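Local coordinates for nuclear import protein MOG1 (Saccharomyces cerevisiae, PDB 1JHS), which acts in the Ran-GTPase system for nuclear protein import and poly(A)+ mRNA export, and interacts with the small GTPase Gsp1, at residues A[6-11]-A[35-40]; A[50-55]-A[162-167]; A[68-73]-A[102-107]; A[89-94]-A[109-114]. The protein carries 1 engineered substitution. All coordinates share one frame; numbering follows the deposited sequence.

Overall arrangement
Contacts 1, 2 and 3 are partly buried, whereas contact 4 lies at the surface. Contacts 1, 3 and 4 all reach the large antiparallel sheet, contact 1 at strand 34-39 and contacts 3 and 4 at strand 103-113. Contact 1 packs the small three-stranded sheet on it through apolar and aromatic groups, and contact 3 lays the first turn of helix 70-83 on it; neither has a hydrogen bond across its segments. Contact 4 joins two sheet neighbours by backbone bonds, and Leu107 of contact 3 continues the same pairing. Contact 2 depends on charge, tying the loop before strand 56-63 to helix 163-178. Although the centres of contacts 1 and 2 are about 19 Å apart, Asn39 of the first hydrogen-bonds Glu55 and Ala52 of the second.

Contact 1 of 4, residues A[6-11]-A[35-40]; sequences VELYGG and AVYVNS. Engineered in segment 35-40: Ala35 (natural residue Glu).
Two different sheets meet where strand 6-8, at the edge of the small three-stranded sheet, packs against strand 35-39 of the large one, with Leu8 and Tyr37 at the middle of the contact. The strand axes stay 9.1 Å apart and run at 143°, so side chains rather than backbone bonds fill the interface. Tyr37 reaches out from its strand toward Val6, and the two meet tip to tip, its OH 3.8 Å from Val6 CB. CG1 of the same valine approaches Tyr37 CE2 at 4.2 Å. Leu8 comes to the edge of the tyrosine ring, near its plane: CD2 lies 3.7 Å from Tyr37 CE1 and 3.5 Å from Tyr37 OH. CG of Leu8 stands anti to the carbonyl carbon (chi1 -53°), and from it CD2 reaches the tyrosine while CD1 rests 4.0 Å from Ala35 CB. Ala35 is an engineered replacement for the natural glutamate, and its single methyl touches both leucine branches. Tyr9 also lies against that methyl, its CZ 4.2 Å from Ala35 CB. The phenol oxygen of Tyr9 hydrogen-bonds Thr33 O, on the residue just before strand 34-39, which fixes the far end of the ring beside this strand. Val17, on strand 13-17, also touches Tyr37, while Val59 on strand 56-63 lies against both Leu8 and Ala35. Such apolar and aromatic contact, without backbone pairing, is characteristic of two beta sheets packed together through their side chains.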
loop_
_atom_site.group_PDB
_atom_site.type_symbol
_atom_site.label_atom_id
_atom_site.label_comp_id
_atom_site.label_asym_id
_atom_site.label_seq_id
_atom_site.Cartn_x
_atom_site.Cartn_y
_atom_site.Cartn_z
ATOM N N VAL A 6 -13.703 1.764 7.659
ATOM C CA VAL A 6 -13.077 2.688 8.597
ATOM C C VAL A 6 -13.251 4.080 8.058
ATOM O O VAL A 6 -13.398 4.269 6.844
ATOM C CB VAL A 6 -11.543 2.461 8.772
ATOM C CG1 VAL A 6 -11.269 1.208 9.583
ATOM C CG2 VAL A 6 -10.871 2.396 7.421
ATOM N N GLU A 7 -13.233 5.048 8.965
ATOM C CA GLU A 7 -13.341 6.448 8.598
ATOM C C GLU A 7 -11.957 7.066 8.659
ATOM O O GLU A 7 -11.238 6.898 9.647
ATOM C CB GLU A 7 -14.242 7.203 9.567
ATOM C CG GLU A 7 -15.707 6.932 9.366
ATOM C CD GLU A 7 -16.573 7.902 10.149
ATOM O OE1 GLU A 7 -16.032 8.738 10.925
ATOM O OE2 GLU A 7 -17.795 7.835 9.983
ATOM N N LEU A 8 -11.580 7.773 7.598
ATOM C CA LEU A 8 -10.280 8.413 7.565
ATOM C C LEU A 8 -10.444 9.930 7.546
ATOM O O LEU A 8 -11.484 10.444 7.150
ATOM C CB LEU A 8 -9.506 8.007 6.303
ATOM C CG LEU A 8 -9.332 6.526 5.976
ATOM C CD1 LEU A 8 -8.343 6.425 4.816
ATOM C CD2 LEU A 8 -8.801 5.764 7.169
ATOM N N TYR A 9 -9.395 10.632 7.960
ATOM C CA TYR A 9 -9.404 12.088 7.935
ATOM C C TYR A 9 -10.676 12.702 8.545
ATOM O O TYR A 9 -11.391 13.493 7.901
ATOM C CB TYR A 9 -9.225 12.559 6.486
ATOM C CG TYR A 9 -8.008 11.959 5.805
ATOM C CD1 TYR A 9 -8.139 10.925 4.868
ATOM C CD2 TYR A 9 -6.715 12.387 6.130
ATOM C CE1 TYR A 9 -7.019 10.336 4.280
ATOM C CE2 TYR A 9 -5.593 11.812 5.546
ATOM C CZ TYR A 9 -5.744 10.780 4.616
ATOM O OH TYR A 9 -4.618 10.213 4.035
ATOM N N GLY A 10 -10.957 12.336 9.788
ATOM C CA GLY A 10 -12.132 12.883 10.449
ATOM C C GLY A 10 -13.470 12.419 9.912
ATOM O O GLY A 10 -14.516 12.909 10.354
ATOM N N GLY A 11 -13.458 11.482 8.967
ATOM C CA GLY A 11 -14.702 10.983 8.403
ATOM C C GLY A 11 -14.957 11.473 6.991
ATOM O O GLY A 11 -16.007 11.198 6.413
ATOM N N ALA A 35 -3.055 8.596 6.792
ATOM C CA ALA A 35 -3.845 7.733 7.655
ATOM C C ALA A 35 -2.893 6.508 7.775
ATOM O O ALA A 35 -2.353 6.045 6.770
ATOM C CB ALA A 35 -5.175 7.353 6.986
ATOM N N VAL A 36 -2.641 6.034 8.991
ATOM C CA VAL A 36 -1.700 4.920 9.214
ATOM C C VAL A 36 -2.326 3.828 10.066
ATOM O O VAL A 36 -2.819 4.109 11.166
ATOM C CB VAL A 36 -0.429 5.427 9.963
ATOM C CG1 VAL A 36 0.557 4.280 10.200
ATOM C CG2 VAL A 36 0.227 6.581 9.147
ATOM N N TYR A 37 -2.301 2.591 9.567
ATOM C CA TYR A 37 -2.834 1.448 10.324
ATOM C C TYR A 37 -1.738 0.400 10.457
ATOM O O TYR A 37 -0.983 0.172 9.496
ATOM C CB TYR A 37 -4.025 0.816 9.593
ATOM C CG TYR A 37 -5.274 1.635 9.713
ATOM C CD1 TYR A 37 -5.451 2.780 8.940
ATOM C CD2 TYR A 37 -6.236 1.329 10.684
ATOM C CE1 TYR A 37 -6.551 3.617 9.136
ATOM C CE2 TYR A 37 -7.346 2.163 10.892
ATOM C CZ TYR A 37 -7.483 3.305 10.109
ATOM O OH TYR A 37 -8.551 4.155 10.302
ATOM N N VAL A 38 -1.617 -0.221 11.627
ATOM C CA VAL A 38 -0.604 -1.286 11.781
ATOM C C VAL A 38 -1.254 -2.560 12.309
ATOM O O VAL A 38 -2.232 -2.517 13.087
ATOM C CB VAL A 38 0.560 -0.927 12.756
ATOM C CG1 VAL A 38 1.418 0.205 12.180
ATOM C CG2 VAL A 38 0.001 -0.580 14.142
ATOM N N ASN A 39 -0.726 -3.697 11.860
ATOM C CA ASN A 39 -1.268 -4.986 12.269
ATOM C C ASN A 39 -0.919 -5.168 13.755
ATOM O O ASN A 39 0.267 -5.256 14.101
ATOM C CB ASN A 39 -0.607 -6.106 11.442
ATOM C CG ASN A 39 -1.245 -7.466 11.688
ATOM O OD1 ASN A 39 -1.720 -7.750 12.796
ATOM N ND2 ASN A 39 -1.244 -8.317 10.665
ATOM N N SER A 40 -1.936 -5.213 14.620
ATOM C CA SER A 40 -1.695 -5.409 16.057
ATOM C C SER A 40 -2.195 -6.776 16.547
ATOM O O SER A 40 -2.406 -6.967 17.743
ATOM C CB SER A 40 -2.375 -4.306 16.868
ATOM O OG SER A 40 -3.777 -4.391 16.689
#

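Contact 2 of 4, residues A[50-55]-A[162-167]; sequences GLATNE and PARCHA
Arg164 sets out from helix 163-167 with CG anti to its backbone N (chi1 -175°), and a bend at chi3 (59°) turns the chain beyond CD, where the guanidinium meets Asn54 and Glu55. NH1 serves both loop residues. It gives a nearly straight bond to Glu55 OE2, 2.9 Å long at 162°, which is also a salt bridge; the oxygen lies in the guanidinium plane, yet the nitrogen stands above the carboxylate plane. The second bond, from Arg164 NH1 to Asn54 OD1, is equally long but more bent, and it arrives in the plane of the amide carbonyl. Glu55 OE2 uses its syn lone pair for Ala52 N at 2.8 Å, so one carboxylate oxygen grips the arginine and the loop's own backbone together.

The contact fastens the irregular loop between strands 34-39 and 56-63 onto the first turn of helix 163-178, for which Pro162 is the N-cap residue. Ala52 CB lies over one face of the guanidinium, 3.7 Å from Arg164 NH1. Farther along, Gly50 O approaches Arg164 CG at 3.4 Å, and Leu51 CD2 packs on Ala167 CB at 4.1 Å. The guanidinium has further partners: Arg164 NH2 makes a salt bridge with Glu152 and a hydrogen bond to Pro147 O. Glu55 OE1, in turn, accepts a hydrogen bond from Asn39 ND2 on strand 34-39.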
loop_
_atom_site.group_PDB
_atom_site.type_symbol
_atom_site.label_atom_id
_atom_site.label_comp_id
_atom_site.label_asym_id
_atom_site.label_seq_id
_atom_site.Cartn_x
_atom_site.Cartn_y
_atom_site.Cartn_z
ATOM N N GLY A 50 -5.007 -14.692 5.675
ATOM C CA GLY A 50 -3.803 -14.963 4.925
ATOM C C GLY A 50 -2.718 -13.980 5.360
ATOM O O GLY A 50 -1.587 -14.072 4.902
ATOM N N LEU A 51 -3.065 -13.037 6.237
ATOM C CA LEU A 51 -2.098 -12.044 6.724
ATOM C C LEU A 51 -1.350 -12.579 7.948
ATOM O O LEU A 51 -1.795 -13.530 8.585
ATOM C CB LEU A 51 -2.815 -10.735 7.093
ATOM C CG LEU A 51 -3.646 -10.088 5.980
ATOM C CD1 LEU A 51 -4.232 -8.733 6.432
ATOM C CD2 LEU A 51 -2.744 -9.903 4.768
ATOM N N ALA A 52 -0.197 -11.996 8.261
ATOM C CA ALA A 52 0.555 -12.442 9.436
ATOM C C ALA A 52 0.307 -11.399 10.535
ATOM O O ALA A 52 -0.857 -11.112 10.846
ATOM C CB ALA A 52 2.048 -12.570 9.092
ATOM N N THR A 53 1.357 -10.831 11.130
ATOM C CA THR A 53 1.129 -9.825 12.170
ATOM C C THR A 53 2.017 -8.600 12.039
ATOM O O THR A 53 2.051 -7.788 12.951
ATOM C CB THR A 53 1.341 -10.374 13.639
ATOM O OG1 THR A 53 2.732 -10.652 13.859
ATOM C CG2 THR A 53 0.554 -11.659 13.877
ATOM N N ASN A 54 2.703 -8.439 10.904
ATOM C CA ASN A 54 3.618 -7.307 10.767
ATOM C C ASN A 54 3.387 -6.347 9.603
ATOM O O ASN A 54 4.245 -5.524 9.333
ATOM C CB ASN A 54 5.073 -7.807 10.735
ATOM C CG ASN A 54 5.377 -8.661 9.507
ATOM O OD1 ASN A 54 4.486 -8.932 8.702
ATOM N ND2 ASN A 54 6.640 -9.109 9.368
ATOM N N GLU A 55 2.245 -6.431 8.928
ATOM C CA GLU A 55 1.976 -5.504 7.809
ATOM C C GLU A 55 1.548 -4.123 8.313
ATOM O O GLU A 55 1.068 -3.985 9.423
ATOM C CB GLU A 55 0.862 -6.043 6.898
ATOM C CG GLU A 55 1.129 -7.445 6.337
ATOM C CD GLU A 55 0.636 -8.535 7.279
ATOM O OE1 GLU A 55 0.122 -8.195 8.369
ATOM O OE2 GLU A 55 0.741 -9.726 6.927
ATOM N N PRO A 162 4.554 -15.332 -2.988
ATOM C CA PRO A 162 4.126 -15.859 -1.689
ATOM C C PRO A 162 2.613 -15.687 -1.494
ATOM O O PRO A 162 2.030 -14.695 -1.938
ATOM C CB PRO A 162 4.926 -15.015 -0.690
ATOM C CG PRO A 162 6.175 -14.688 -1.436
ATOM C CD PRO A 162 5.670 -14.376 -2.837
ATOM N N ALA A 163 1.980 -16.652 -0.833
ATOM C CA ALA A 163 0.536 -16.581 -0.578
ATOM C C ALA A 163 0.143 -15.298 0.145
ATOM O O ALA A 163 -0.904 -14.714 -0.139
ATOM C CB ALA A 163 0.083 -17.777 0.272
ATOM N N ARG A 164 0.967 -14.875 1.099
ATOM C CA ARG A 164 0.628 -13.677 1.868
ATOM C C ARG A 164 0.634 -12.447 0.971
ATOM O O ARG A 164 -0.147 -11.522 1.186
ATOM C CB ARG A 164 1.596 -13.478 3.045
ATOM C CG ARG A 164 1.192 -12.311 3.948
ATOM C CD ARG A 164 1.849 -12.390 5.321
ATOM N NE ARG A 164 3.314 -12.386 5.277
ATOM C CZ ARG A 164 4.079 -11.449 5.837
ATOM N NH1 ARG A 164 3.520 -10.425 6.470
ATOM N NH2 ARG A 164 5.402 -11.576 5.827
ATOM N N CYS A 165 1.524 -12.420 -0.020
ATOM C CA CYS A 165 1.551 -11.295 -0.958
ATOM C C CYS A 165 0.261 -11.282 -1.774
ATOM O O CYS A 165 -0.280 -10.225 -2.091
ATOM C CB CYS A 165 2.753 -11.408 -1.874
ATOM S SG CYS A 165 4.296 -11.072 -0.948
ATOM N N HIS A 166 -0.225 -12.469 -2.125
ATOM C CA HIS A 166 -1.485 -12.560 -2.858
ATOM C C HIS A 166 -2.612 -12.002 -1.970
ATOM O O HIS A 166 -3.536 -11.306 -2.452
ATOM C CB HIS A 166 -1.762 -14.025 -3.218
ATOM C CG HIS A 166 -2.997 -14.221 -4.035
ATOM N ND1 HIS A 166 -4.267 -14.100 -3.509
ATOM C CD2 HIS A 166 -3.161 -14.465 -5.359
ATOM C CE1 HIS A 166 -5.162 -14.253 -4.476
ATOM N NE2 HIS A 166 -4.516 -14.475 -5.608
ATOM N N ALA A 167 -2.523 -12.276 -0.671
ATOM C CA ALA A 167 -3.540 -11.810 0.264
ATOM C C ALA A 167 -3.457 -10.283 0.378
ATOM O O ALA A 167 -4.484 -9.591 0.340
ATOM C CB ALA A 167 -3.328 -12.453 1.622
#

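Contact 3 of 4, residues A[68-73]-A[102-107]; sequences SDLKEA and TKFTGL
Helix 70-73 begins beside the start of strand 103-107, its backbone closest where Leu70 CA lies 6.6 Å from Thr102 CA and Lys71 CA lies 6.8 Å from Phe104 CA. Asp69 is the N-cap: its OD1 accepts from Glu72 N at 3.0 Å, closing the first turn. Leu70 points at the strand and splits its branches along the backbone, CD1 3.8 Å from Thr102 C and CD2 3.6 Å from Lys103 O. Its CG meets Phe104 CB at 3.8 Å. Here the helix packs on one face of the large antiparallel sheet, next to a classic beta bulge in which Thr102 and Lys103 both face Gln99. An alanine at Leu70 would probably open a gap over Phe104 CB and the Thr102-Lys103 backbone, since the branches that fill it would be gone. Phe104, with CG anti to its backbone N (chi1 -162°), receives Leu70 CD2 at the ring edge and Lys71 CA over one face, offset toward the rim. The aliphatic chain of Lys71 follows at the rim, its CB 3.9 Å from Phe104 CE1, while NZ leads off to a salt bridge with Glu95. Trp74, one turn on in the helix, also meets the Phe104 ring.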
loop_
_atom_site.group_PDB
_atom_site.type_symbol
_atom_site.label_atom_id
_atom_site.label_comp_id
_atom_site.label_asym_id
_atom_site.label_seq_id
_atom_site.Cartn_x
_atom_site.Cartn_y
_atom_site.Cartn_z
ATOM N N SER A 68 0.154 12.433 -17.389
ATOM C CA SER A 68 -1.207 12.086 -17.834
ATOM C C SER A 68 -1.578 10.614 -17.781
ATOM O O SER A 68 -2.715 10.260 -17.423
ATOM C CB SER A 68 -1.432 12.552 -19.275
ATOM O OG SER A 68 -1.512 13.960 -19.334
ATOM N N ASP A 69 -0.642 9.765 -18.189
ATOM C CA ASP A 69 -0.865 8.334 -18.229
ATOM C C ASP A 69 -0.961 7.774 -16.811
ATOM O O ASP A 69 -0.089 8.022 -15.969
ATOM C CB ASP A 69 0.270 7.648 -18.986
ATOM C CG ASP A 69 0.077 6.154 -19.083
ATOM O OD1 ASP A 69 0.878 5.424 -18.471
ATOM O OD2 ASP A 69 -0.880 5.700 -19.763
ATOM N N LEU A 70 -2.025 7.017 -16.564
ATOM C CA LEU A 70 -2.252 6.444 -15.250
ATOM C C LEU A 70 -1.080 5.603 -14.742
ATOM O O LEU A 70 -0.591 5.836 -13.637
ATOM C CB LEU A 70 -3.539 5.595 -15.266
ATOM C CG LEU A 70 -3.860 4.789 -14.002
ATOM C CD1 LEU A 70 -4.133 5.734 -12.811
ATOM C CD2 LEU A 70 -5.076 3.916 -14.279
ATOM N N LYS A 71 -0.641 4.617 -15.530
ATOM C CA LYS A 71 0.471 3.758 -15.102
ATOM C C LYS A 71 1.763 4.556 -14.867
ATOM O O LYS A 71 2.532 4.270 -13.950
ATOM C CB LYS A 71 0.739 2.650 -16.133
ATOM C CG LYS A 71 1.990 1.836 -15.799
ATOM C CD LYS A 71 2.077 0.535 -16.547
ATOM C CE LYS A 71 3.308 -0.262 -16.120
ATOM N NZ LYS A 71 3.435 -1.504 -16.956
ATOM N N GLU A 72 2.021 5.545 -15.715
ATOM C CA GLU A 72 3.208 6.369 -15.550
ATOM C C GLU A 72 3.139 7.157 -14.243
ATOM O O GLU A 72 4.150 7.293 -13.540
ATOM C CB GLU A 72 3.365 7.327 -16.738
ATOM C CG GLU A 72 4.267 6.801 -17.821
ATOM C CD GLU A 72 4.305 7.727 -19.037
ATOM O OE1 GLU A 72 4.263 8.971 -18.861
ATOM O OE2 GLU A 72 4.378 7.193 -20.169
ATOM N N ALA A 73 1.954 7.663 -13.903
ATOM C CA ALA A 73 1.784 8.405 -12.650
ATOM C C ALA A 73 2.035 7.445 -11.472
ATOM O O ALA A 73 2.659 7.804 -10.471
ATOM C CB ALA A 73 0.368 8.987 -12.562
ATOM N N THR A 102 -8.171 6.497 -13.522
ATOM C CA THR A 102 -8.030 6.890 -12.131
ATOM C C THR A 102 -7.516 5.913 -11.082
ATOM O O THR A 102 -7.061 6.358 -10.038
ATOM C CB THR A 102 -9.346 7.437 -11.593
ATOM O OG1 THR A 102 -10.324 6.394 -11.618
ATOM C CG2 THR A 102 -9.834 8.629 -12.439
ATOM N N LYS A 103 -7.571 4.610 -11.343
ATOM C CA LYS A 103 -7.161 3.654 -10.311
ATOM C C LYS A 103 -6.234 2.574 -10.823
ATOM O O LYS A 103 -6.586 1.835 -11.739
ATOM C CB LYS A 103 -8.390 3.003 -9.681
ATOM C CG LYS A 103 -9.345 3.994 -9.032
ATOM C CD LYS A 103 -10.617 3.315 -8.519
ATOM C CE LYS A 103 -11.436 4.297 -7.681
ATOM N NZ LYS A 103 -12.637 3.615 -7.074
ATOM N N PHE A 104 -5.060 2.487 -10.193
ATOM C CA PHE A 104 -4.044 1.517 -10.584
ATOM C C PHE A 104 -3.475 0.854 -9.337
ATOM O O PHE A 104 -3.270 1.525 -8.320
ATOM C CB PHE A 104 -2.929 2.243 -11.353
ATOM C CG PHE A 104 -2.066 1.321 -12.158
ATOM C CD1 PHE A 104 -2.368 1.056 -13.485
ATOM C CD2 PHE A 104 -0.975 0.677 -11.564
ATOM C CE1 PHE A 104 -1.598 0.149 -14.239
ATOM C CE2 PHE A 104 -0.194 -0.224 -12.301
ATOM C CZ PHE A 104 -0.513 -0.487 -13.644
ATOM N N THR A 105 -3.223 -0.458 -9.414
ATOM C CA THR A 105 -2.671 -1.207 -8.287
ATOM C C THR A 105 -1.527 -2.147 -8.719
ATOM O O THR A 105 -1.476 -2.588 -9.865
ATOM C CB THR A 105 -3.759 -2.097 -7.613
ATOM O OG1 THR A 105 -4.284 -3.037 -8.571
ATOM C CG2 THR A 105 -4.902 -1.247 -7.104
ATOM N N GLY A 106 -0.631 -2.456 -7.780
ATOM C CA GLY A 106 0.452 -3.378 -8.075
ATOM C C GLY A 106 1.208 -3.760 -6.806
ATOM O O GLY A 106 0.990 -3.154 -5.747
ATOM N N LEU A 107 2.027 -4.807 -6.905
ATOM C CA LEU A 107 2.894 -5.245 -5.806
ATOM C C LEU A 107 4.293 -4.918 -6.350
ATOM O O LEU A 107 4.598 -5.209 -7.505
ATOM C CB LEU A 107 2.800 -6.747 -5.576
ATOM C CG LEU A 107 1.546 -7.321 -4.938
ATOM C CD1 LEU A 107 1.763 -8.826 -4.842
ATOM C CD2 LEU A 107 1.322 -6.722 -3.552
#

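Contact 4 of 4, residues A[89-94]-A[109-114]; sequences KWEALQ and MEVANK
Lys89 O accepts two backbone N-H groups, from Val111 at 2.8 Å and from Ala112 at 3.2 Å, in a classic beta bulge of the antiparallel hairpin formed by strands 87-99 and 103-113. Both donors reach that oxygen from the same face of its carbonyl plane, and the Val111 bond is almost straight at 178°. Within the bulge, Lys89 CB touches Ala112 CB at 3.8 Å. Past it, Glu91 and Met109 form a hydrogen-bonded pair linked by two backbone bonds, while Trp90 and Glu110 are a non-hydrogen-bonded pair whose side chains diverge. The chain of Met109 bends at chi3 (57°), and its CE comes to rest 3.7 Å from Leu93 CD2. Val111 CG1 lies 3.6 Å from Glu91 CD, the two side chains crossing at about a right angle. Farther out, Trp90 NE1 bonds Glu79 of helix 70-83, anchoring the indole on that helix. Glu110 OE1 bonds Thr87 OG1, and Asn113 ND2 donates both to Glu110 OE2 and to Lys117 O. An alanine in place of Glu110 would probably leave Thr87 OG1 without this partner and take from Asn113 ND2 one of its acceptors. The bond at stake there, Asn113 ND2 to Glu110 OE2, is 3.0 Å long and meets the oxygen from above the carboxylate plane.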
loop_
_atom_site.group_PDB
_atom_site.type_symbol
_atom_site.label_atom_id
_atom_site.label_comp_id
_atom_site.label_asym_id
_atom_site.label_seq_id
_atom_site.Cartn_x
_atom_site.Cartn_y
_atom_site.Cartn_z
ATOM N N LYS A 89 16.362 0.100 -8.290
ATOM C CA LYS A 89 15.585 -0.562 -9.342
ATOM C C LYS A 89 14.574 -1.449 -8.653
ATOM O O LYS A 89 14.872 -2.091 -7.648
ATOM C CB LYS A 89 16.460 -1.432 -10.257
ATOM C CG LYS A 89 17.602 -0.662 -10.901
ATOM C CD LYS A 89 18.343 -1.482 -11.945
ATOM C CE LYS A 89 19.458 -0.617 -12.562
ATOM N NZ LYS A 89 19.992 -1.283 -13.768
ATOM N N TRP A 90 13.374 -1.493 -9.202
ATOM C CA TRP A 90 12.343 -2.320 -8.610
ATOM C C TRP A 90 11.540 -2.976 -9.708
ATOM O O TRP A 90 11.607 -2.567 -10.886
ATOM C CB TRP A 90 11.401 -1.481 -7.716
ATOM C CG TRP A 90 10.857 -0.208 -8.360
ATOM C CD1 TRP A 90 11.450 1.027 -8.362
ATOM C CD2 TRP A 90 9.619 -0.060 -9.074
ATOM N NE1 TRP A 90 10.656 1.937 -9.026
ATOM C CE2 TRP A 90 9.523 1.297 -9.472
ATOM C CE3 TRP A 90 8.583 -0.936 -9.411
ATOM C CZ2 TRP A 90 8.425 1.798 -10.199
ATOM C CZ3 TRP A 90 7.482 -0.438 -10.139
ATOM C CH2 TRP A 90 7.418 0.920 -10.517
ATOM N N GLU A 91 10.776 -3.989 -9.332
ATOM C CA GLU A 91 9.939 -4.646 -10.319
ATOM C C GLU A 91 8.520 -4.791 -9.808
ATOM O O GLU A 91 8.282 -4.873 -8.590
ATOM C CB GLU A 91 10.519 -6.004 -10.716
ATOM C CG GLU A 91 10.565 -7.091 -9.664
ATOM C CD GLU A 91 11.203 -8.387 -10.227
ATOM O OE1 GLU A 91 11.202 -9.419 -9.516
ATOM O OE2 GLU A 91 11.706 -8.364 -11.376
ATOM N N ALA A 92 7.576 -4.769 -10.741
ATOM C CA ALA A 92 6.178 -4.922 -10.394
ATOM C C ALA A 92 5.886 -6.409 -10.469
ATOM O O ALA A 92 5.897 -6.977 -11.564
ATOM C CB ALA A 92 5.304 -4.144 -11.389
ATOM N N LEU A 93 5.655 -7.041 -9.318
ATOM C CA LEU A 93 5.345 -8.468 -9.275
ATOM C C LEU A 93 3.937 -8.727 -9.799
ATOM O O LEU A 93 3.646 -9.803 -10.324
ATOM C CB LEU A 93 5.445 -9.008 -7.847
ATOM C CG LEU A 93 6.775 -8.793 -7.123
ATOM C CD1 LEU A 93 6.762 -9.536 -5.811
ATOM C CD2 LEU A 93 7.918 -9.269 -7.997
ATOM N N GLN A 94 3.066 -7.740 -9.615
ATOM C CA GLN A 94 1.684 -7.809 -10.076
ATOM C C GLN A 94 1.248 -6.373 -10.391
ATOM O O GLN A 94 1.746 -5.427 -9.778
ATOM C CB GLN A 94 0.784 -8.391 -8.979
ATOM C CG GLN A 94 -0.605 -8.731 -9.477
ATOM C CD GLN A 94 -1.062 -10.087 -8.991
ATOM O OE1 GLN A 94 -0.247 -10.927 -8.627
ATOM N NE2 GLN A 94 -2.361 -10.316 -9.012
ATOM N N MET A 109 8.724 -4.727 -5.628
ATOM C CA MET A 109 9.829 -5.268 -4.854
ATOM C C MET A 109 11.139 -4.750 -5.414
ATOM O O MET A 109 11.339 -4.694 -6.638
ATOM C CB MET A 109 9.829 -6.795 -4.941
ATOM C CG MET A 109 10.821 -7.500 -4.005
ATOM S SD MET A 109 10.707 -9.313 -4.266
ATOM C CE MET A 109 11.059 -9.347 -5.955
ATOM N N GLU A 110 12.023 -4.348 -4.510
ATOM C CA GLU A 110 13.344 -3.860 -4.895
ATOM C C GLU A 110 14.111 -5.013 -5.538
ATOM O O GLU A 110 13.984 -6.158 -5.092
ATOM C CB GLU A 110 14.120 -3.424 -3.638
ATOM C CG GLU A 110 15.657 -3.438 -3.794
ATOM C CD GLU A 110 16.360 -2.991 -2.532
ATOM O OE1 GLU A 110 16.137 -1.831 -2.130
ATOM O OE2 GLU A 110 17.129 -3.794 -1.939
ATOM N N VAL A 111 14.876 -4.728 -6.590
ATOM C CA VAL A 111 15.733 -5.761 -7.164
ATOM C C VAL A 111 17.179 -5.252 -7.120
ATOM O O VAL A 111 18.119 -6.026 -7.278
ATOM C CB VAL A 111 15.320 -6.172 -8.613
ATOM C CG1 VAL A 111 13.979 -6.900 -8.559
ATOM C CG2 VAL A 111 15.286 -4.972 -9.554
ATOM N N ALA A 112 17.353 -3.949 -6.894
ATOM C CA ALA A 112 18.693 -3.374 -6.780
ATOM C C ALA A 112 18.690 -2.175 -5.836
ATOM O O ALA A 112 17.694 -1.434 -5.766
ATOM C CB ALA A 112 19.231 -2.959 -8.147
ATOM N N ASN A 113 19.771 -2.007 -5.075
ATOM C CA ASN A 113 19.835 -0.836 -4.203
ATOM C C ASN A 113 21.181 -0.127 -4.388
ATOM O O ASN A 113 22.080 -0.648 -5.060
ATOM C CB ASN A 113 19.575 -1.204 -2.723
ATOM C CG ASN A 113 20.544 -2.227 -2.168
ATOM O OD1 ASN A 113 21.768 -2.120 -2.323
ATOM N ND2 ASN A 113 20.000 -3.220 -1.478
ATOM N N LYS A 114 21.321 1.069 -3.824
ATOM C CA LYS A 114 22.555 1.839 -4.003
ATOM C C LYS A 114 23.830 1.251 -3.431
ATOM O O LYS A 114 24.936 1.683 -3.813
ATOM C CB LYS A 114 22.381 3.269 -3.453
ATOM C CG LYS A 114 22.155 3.348 -1.944
ATOM C CD LYS A 114 22.155 4.817 -1.447
ATOM C CE LYS A 114 23.410 5.564 -1.931
ATOM N NZ LYS A 114 23.392 7.049 -1.643
#